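Local atomic coordinates of acyl-CoA synthetase (AMP-forming)/AMP-acid ligase II-like protein (Dyadobacter fermentans, PDB entry 4GS5), a protein that probably acts as an AMP-forming acyl-CoA ligase, perhaps activating medium-chain fatty acids. Residues V147-V160 / Q167-Y179. Sequence-based numbering, arbitrary orientation.
Sequences VDRLGKVLLGGAPV and QISDLAMPVYQSY
At the edge of the Tyr176 ring, near its plane, lies the carbonyl of Val153, with O 4.0 Å from CD2, while CD of Lys152 meets CE2 obliquely. A water links Tyr176 OH to Lys152 NZ, which also bonds Leu73 O. Tyr176 and Val153 belong to the parallel strands 175-180 and 153-155 of a beta-alpha-beta unit in the AMP-binding domain, whose connecting helix is 162-169. Four backbone bonds pair the strands, among them Tyr176 N to Val153 O at 2.9 Å and Leu155 N to Tyr176 O at 2.8 Å.

The second flat group, the amide of Gln177, lies within the curve of the 156-160 loop. With CG anti to the backbone N (chi1 -173°) and the chain extended, NE2 donates to Gly156 O at 3.1 Å, nearly in the amide plane, and, by a shorter but more bent bond (N-H...O 134°), to Ala158 O at 2.8 Å; it sits above both carbonyl planes. Val160 N reaches a lone pair of OE1, so three bonds fix the amide's rotation. A leucine here would probably leave both carbonyls and Val160 N without these mates and the loop freer to shift.

On the same sheet face, Leu155 CD1 meets Ile168 CD1 of the helix tip to tip. Nearer the strand starts, Met173, modelled as selenomethionine, bends at chi3 (65°), bringing CE to 3.8 Å from Val153 CG2 and 3.9 Å from Val147 CG2.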
loop_
_atom_site.group_PDB
_atom_site.type_symbol
_atom_site.label_atom_id
_atom_site.label_comp_id
_atom_site.label_asym_id
_atom_site.label_seq_id
_atom_site.Cartn_x
_atom_site.Cartn_y
_atom_site.Cartn_z
ATOM N N VAL A 147 -9.641 22.712 4.279
ATOM C CA VAL A 147 -9.427 21.268 4.140
ATOM C C VAL A 147 -10.680 20.441 4.487
ATOM O O VAL A 147 -10.916 19.377 3.903
ATOM C CB VAL A 147 -8.220 20.783 4.964
ATOM C CG1 VAL A 147 -8.483 20.950 6.452
ATOM C CG2 VAL A 147 -7.894 19.333 4.630
ATOM N N ASP A 148 -11.490 20.929 5.420
ATOM C CA ASP A 148 -12.687 20.190 5.809
ATOM C C ASP A 148 -13.803 20.222 4.739
ATOM O O ASP A 148 -14.685 19.365 4.733
ATOM C CB ASP A 148 -13.170 20.612 7.202
ATOM C CG ASP A 148 -12.278 20.056 8.313
ATOM O OD1 ASP A 148 -11.461 19.153 8.030
ATOM O OD2 ASP A 148 -12.389 20.500 9.467
ATOM N N ARG A 149 -13.729 21.174 3.811
ATOM C CA ARG A 149 -14.673 21.226 2.700
ATOM C C ARG A 149 -14.559 19.990 1.800
ATOM O O ARG A 149 -15.379 19.780 0.902
ATOM C CB ARG A 149 -14.477 22.504 1.887
ATOM C CG ARG A 149 -15.341 23.691 2.329
ATOM C CD ARG A 149 -15.016 24.168 3.736
ATOM N NE ARG A 149 -15.329 25.588 3.912
ATOM C CZ ARG A 149 -14.594 26.427 4.635
ATOM N NH1 ARG A 149 -14.939 27.701 4.741
ATOM N NH2 ARG A 149 -13.510 25.990 5.255
ATOM N N LEU A 150 -13.532 19.178 2.025
ATOM C CA LEU A 150 -13.409 17.902 1.312
ATOM C C LEU A 150 -14.477 16.889 1.755
ATOM O O LEU A 150 -14.770 15.938 1.020
ATOM C CB LEU A 150 -12.018 17.302 1.488
ATOM C CG LEU A 150 -10.842 18.105 0.912
ATOM C CD1 LEU A 150 -9.509 17.478 1.321
ATOM C CD2 LEU A 150 -10.937 18.212 -0.603
ATOM N N GLY A 151 -15.061 17.097 2.941
ATOM C CA GLY A 151 -16.087 16.193 3.467
ATOM C C GLY A 151 -15.529 14.909 4.076
ATOM O O GLY A 151 -15.538 14.706 5.302
ATOM N N LYS A 152 -15.054 14.015 3.219
ATOM C CA LYS A 152 -14.434 12.782 3.698
ATOM C C LYS A 152 -13.417 12.322 2.660
ATOM O O LYS A 152 -13.688 12.383 1.459
ATOM C CB LYS A 152 -15.505 11.734 4.058
ATOM C CG LYS A 152 -15.534 10.458 3.282
ATOM C CD LYS A 152 -16.378 9.350 3.988
ATOM C CE LYS A 152 -17.556 9.879 4.770
ATOM N NZ LYS A 152 -18.494 8.747 5.119
ATOM N N VAL A 153 -12.230 11.936 3.116
ATOM C CA VAL A 153 -11.104 11.727 2.208
ATOM C C VAL A 153 -10.655 10.270 2.157
ATOM O O VAL A 153 -10.417 9.635 3.203
ATOM C CB VAL A 153 -9.896 12.578 2.641
ATOM C CG1 VAL A 153 -8.704 12.312 1.731
ATOM C CG2 VAL A 153 -10.252 14.054 2.643
ATOM N N LEU A 154 -10.567 9.729 0.949
ATOM C CA LEU A 154 -9.938 8.431 0.753
ATOM C C LEU A 154 -8.560 8.627 0.117
ATOM O O LEU A 154 -8.443 9.193 -0.981
ATOM C CB LEU A 154 -10.813 7.540 -0.123
ATOM C CG LEU A 154 -10.188 6.184 -0.437
ATOM C CD1 LEU A 154 -10.046 5.362 0.817
ATOM C CD2 LEU A 154 -11.004 5.443 -1.467
ATOM N N LEU A 155 -7.517 8.190 0.824
ATOM C CA LEU A 155 -6.163 8.293 0.313
ATOM C C LEU A 155 -5.717 7.008 -0.370
ATOM O O LEU A 155 -5.981 5.924 0.133
ATOM C CB LEU A 155 -5.191 8.634 1.458
ATOM C CG LEU A 155 -5.401 9.993 2.144
ATOM C CD1 LEU A 155 -4.424 10.194 3.297
ATOM C CD2 LEU A 155 -5.260 11.129 1.121
ATOM N N GLY A 156 -5.050 7.141 -1.521
ATOM C CA GLY A 156 -4.383 6.026 -2.182
ATOM C C GLY A 156 -2.873 6.074 -1.933
ATOM O O GLY A 156 -2.448 6.541 -0.871
ATOM N N GLY A 157 -2.065 5.574 -2.872
ATOM C CA GLY A 157 -0.600 5.656 -2.764
ATOM C C GLY A 157 0.008 4.978 -1.526
ATOM O O GLY A 157 -0.660 4.179 -0.865
ATOM N N ALA A 158 1.271 5.289 -1.211
ATOM C CA ALA A 158 1.987 4.611 -0.121
ATOM C C ALA A 158 1.402 5.014 1.237
ATOM O O ALA A 158 0.828 6.099 1.357
ATOM C CB ALA A 158 3.511 4.907 -0.180
ATOM N N PRO A 159 1.508 4.125 2.252
ATOM C CA PRO A 159 1.038 4.503 3.593
ATOM C C PRO A 159 1.639 5.847 3.994
ATOM O O PRO A 159 2.815 6.127 3.742
ATOM C CB PRO A 159 1.556 3.373 4.486
ATOM C CG PRO A 159 1.611 2.183 3.576
ATOM C CD PRO A 159 2.024 2.742 2.223
ATOM N N VAL A 160 0.788 6.680 4.570
ATOM C CA VAL A 160 1.105 8.047 4.946
ATOM C C VAL A 160 2.315 8.141 5.880
ATOM O O VAL A 160 2.486 7.302 6.771
ATOM C CB VAL A 160 -0.145 8.643 5.608
ATOM C CG1 VAL A 160 0.171 9.905 6.388
ATOM C CG2 VAL A 160 -1.222 8.878 4.547
ATOM N N GLN A 167 -0.911 15.136 11.396
ATOM C CA GLN A 167 -1.846 16.161 10.912
ATOM C C GLN A 167 -3.267 15.636 10.686
ATOM O O GLN A 167 -4.254 16.309 11.009
ATOM C CB GLN A 167 -1.350 16.766 9.594
ATOM C CG GLN A 167 -0.295 17.855 9.756
ATOM C CD GLN A 167 0.194 18.389 8.416
ATOM O OE1 GLN A 167 0.829 17.672 7.643
ATOM N NE2 GLN A 167 -0.101 19.651 8.141
ATOM N N ILE A 168 -3.364 14.446 10.104
ATOM C CA ILE A 168 -4.653 13.828 9.840
ATOM C C ILE A 168 -5.374 13.502 11.144
ATOM O O ILE A 168 -6.589 13.674 11.233
ATOM C CB ILE A 168 -4.508 12.578 8.973
ATOM C CG1 ILE A 168 -4.156 12.987 7.538
ATOM C CG2 ILE A 168 -5.799 11.763 8.993
ATOM C CD1 ILE A 168 -3.650 11.853 6.678
ATOM N N SER A 169 -4.621 13.066 12.157
ATOM C CA SER A 169 -5.185 12.742 13.466
ATOM C C SER A 169 -5.923 13.915 14.079
ATOM O O SER A 169 -6.822 13.730 14.893
ATOM C CB SER A 169 -4.095 12.311 14.453
ATOM O OG SER A 169 -3.594 11.034 14.117
ATOM N N ASP A 170 -5.525 15.125 13.714
ATOM C CA ASP A 170 -6.152 16.304 14.288
ATOM C C ASP A 170 -7.279 16.929 13.465
ATOM O O ASP A 170 -7.836 17.959 13.863
ATOM C CB ASP A 170 -5.105 17.354 14.647
ATOM C CG ASP A 170 -5.001 17.550 16.135
ATOM O OD1 ASP A 170 -5.716 18.428 16.674
ATOM O OD2 ASP A 170 -4.232 16.797 16.772
ATOM N N LEU A 171 -7.617 16.310 12.334
ATOM C CA LEU A 171 -8.693 16.807 11.482
ATOM C C LEU A 171 -10.045 16.271 11.942
ATOM O O LEU A 171 -10.205 15.079 12.127
ATOM C CB LEU A 171 -8.461 16.412 10.021
ATOM C CG LEU A 171 -7.220 16.965 9.321
ATOM C CD1 LEU A 171 -7.107 16.395 7.893
ATOM C CD2 LEU A 171 -7.276 18.479 9.297
ATOM N N ALA A 172 -11.011 17.168 12.111
ATOM C CA ALA A 172 -12.386 16.791 12.402
ATOM C C ALA A 172 -13.112 16.365 11.130
ATOM O O ALA A 172 -14.143 16.950 10.759
ATOM C CB ALA A 172 -13.118 17.964 13.075
HETATM N N MSE A 173 -12.569 15.344 10.473
HETATM C CA MSE A 173 -13.068 14.869 9.184
HETATM C C MSE A 173 -12.589 13.445 8.946
HETATM O O MSE A 173 -11.404 13.170 9.103
HETATM C CB MSE A 173 -12.528 15.755 8.056
HETATM C CG MSE A 173 -12.720 15.138 6.693
HETATM SE SE MSE A 173 -12.260 16.314 5.212
HETATM C CE MSE A 173 -10.348 16.452 5.575
ATOM N N PRO A 174 -13.493 12.543 8.529
ATOM C CA PRO A 174 -13.110 11.144 8.304
ATOM C C PRO A 174 -12.085 10.997 7.188
ATOM O O PRO A 174 -12.361 11.423 6.071
ATOM C CB PRO A 174 -14.430 10.464 7.887
ATOM C CG PRO A 174 -15.499 11.408 8.216
ATOM C CD PRO A 174 -14.921 12.782 8.249
ATOM N N VAL A 175 -10.932 10.393 7.493
ATOM C CA VAL A 175 -9.904 10.117 6.500
ATOM C C VAL A 175 -9.527 8.628 6.544
ATOM O O VAL A 175 -9.307 8.059 7.630
ATOM C CB VAL A 175 -8.644 10.973 6.761
ATOM C CG1 VAL A 175 -7.596 10.695 5.727
ATOM C CG2 VAL A 175 -8.996 12.472 6.756
ATOM N N TYR A 176 -9.470 8.004 5.368
ATOM C CA TYR A 176 -9.197 6.580 5.244
ATOM C C TYR A 176 -8.064 6.401 4.269
ATOM O O TYR A 176 -7.782 7.314 3.493
ATOM C CB TYR A 176 -10.423 5.841 4.697
ATOM C CG TYR A 176 -11.640 5.987 5.558
ATOM C CD1 TYR A 176 -11.900 5.087 6.591
ATOM C CD2 TYR A 176 -12.537 7.025 5.344
ATOM C CE1 TYR A 176 -13.027 5.224 7.386
ATOM C CE2 TYR A 176 -13.654 7.167 6.127
ATOM C CZ TYR A 176 -13.901 6.269 7.140
ATOM O OH TYR A 176 -15.023 6.430 7.913
ATOM N N GLN A 177 -7.408 5.243 4.316
ATOM C CA GLN A 177 -6.408 4.898 3.312
ATOM C C GLN A 177 -6.709 3.515 2.741
ATOM O O GLN A 177 -7.060 2.602 3.485
ATOM C CB GLN A 177 -4.968 4.967 3.865
ATOM C CG GLN A 177 -3.906 4.765 2.755
ATOM C CD GLN A 177 -2.541 5.335 3.106
ATOM O OE1 GLN A 177 -2.164 5.389 4.269
ATOM N NE2 GLN A 177 -1.807 5.788 2.091
ATOM N N SER A 178 -6.591 3.382 1.423
ATOM C CA SER A 178 -6.896 2.133 0.718
ATOM C C SER A 178 -5.756 1.126 0.793
ATOM O O SER A 178 -4.578 1.502 0.840
ATOM C CB SER A 178 -7.116 2.418 -0.773
ATOM O OG SER A 178 -8.229 3.265 -0.961
ATOM N N TYR A 179 -6.110 -0.149 0.786
ATOM C CA TYR A 179 -5.165 -1.200 0.420
ATOM C C TYR A 179 -5.731 -1.867 -0.826
ATOM O O TYR A 179 -6.891 -2.267 -0.834
ATOM C CB TYR A 179 -5.026 -2.233 1.540
ATOM C CG TYR A 179 -4.204 -3.457 1.153
ATOM C CD1 TYR A 179 -2.829 -3.480 1.332
ATOM C CD2 TYR A 179 -4.819 -4.602 0.638
ATOM C CE1 TYR A 179 -2.073 -4.613 0.995
ATOM C CE2 TYR A 179 -4.081 -5.729 0.301
ATOM C CZ TYR A 179 -2.712 -5.731 0.485
ATOM O OH TYR A 179 -1.983 -6.853 0.154
HETATM O O HOH W 1 -10.687 19.895 11.340
HETATM O O HOH W 2 -17.422 6.490 6.338
#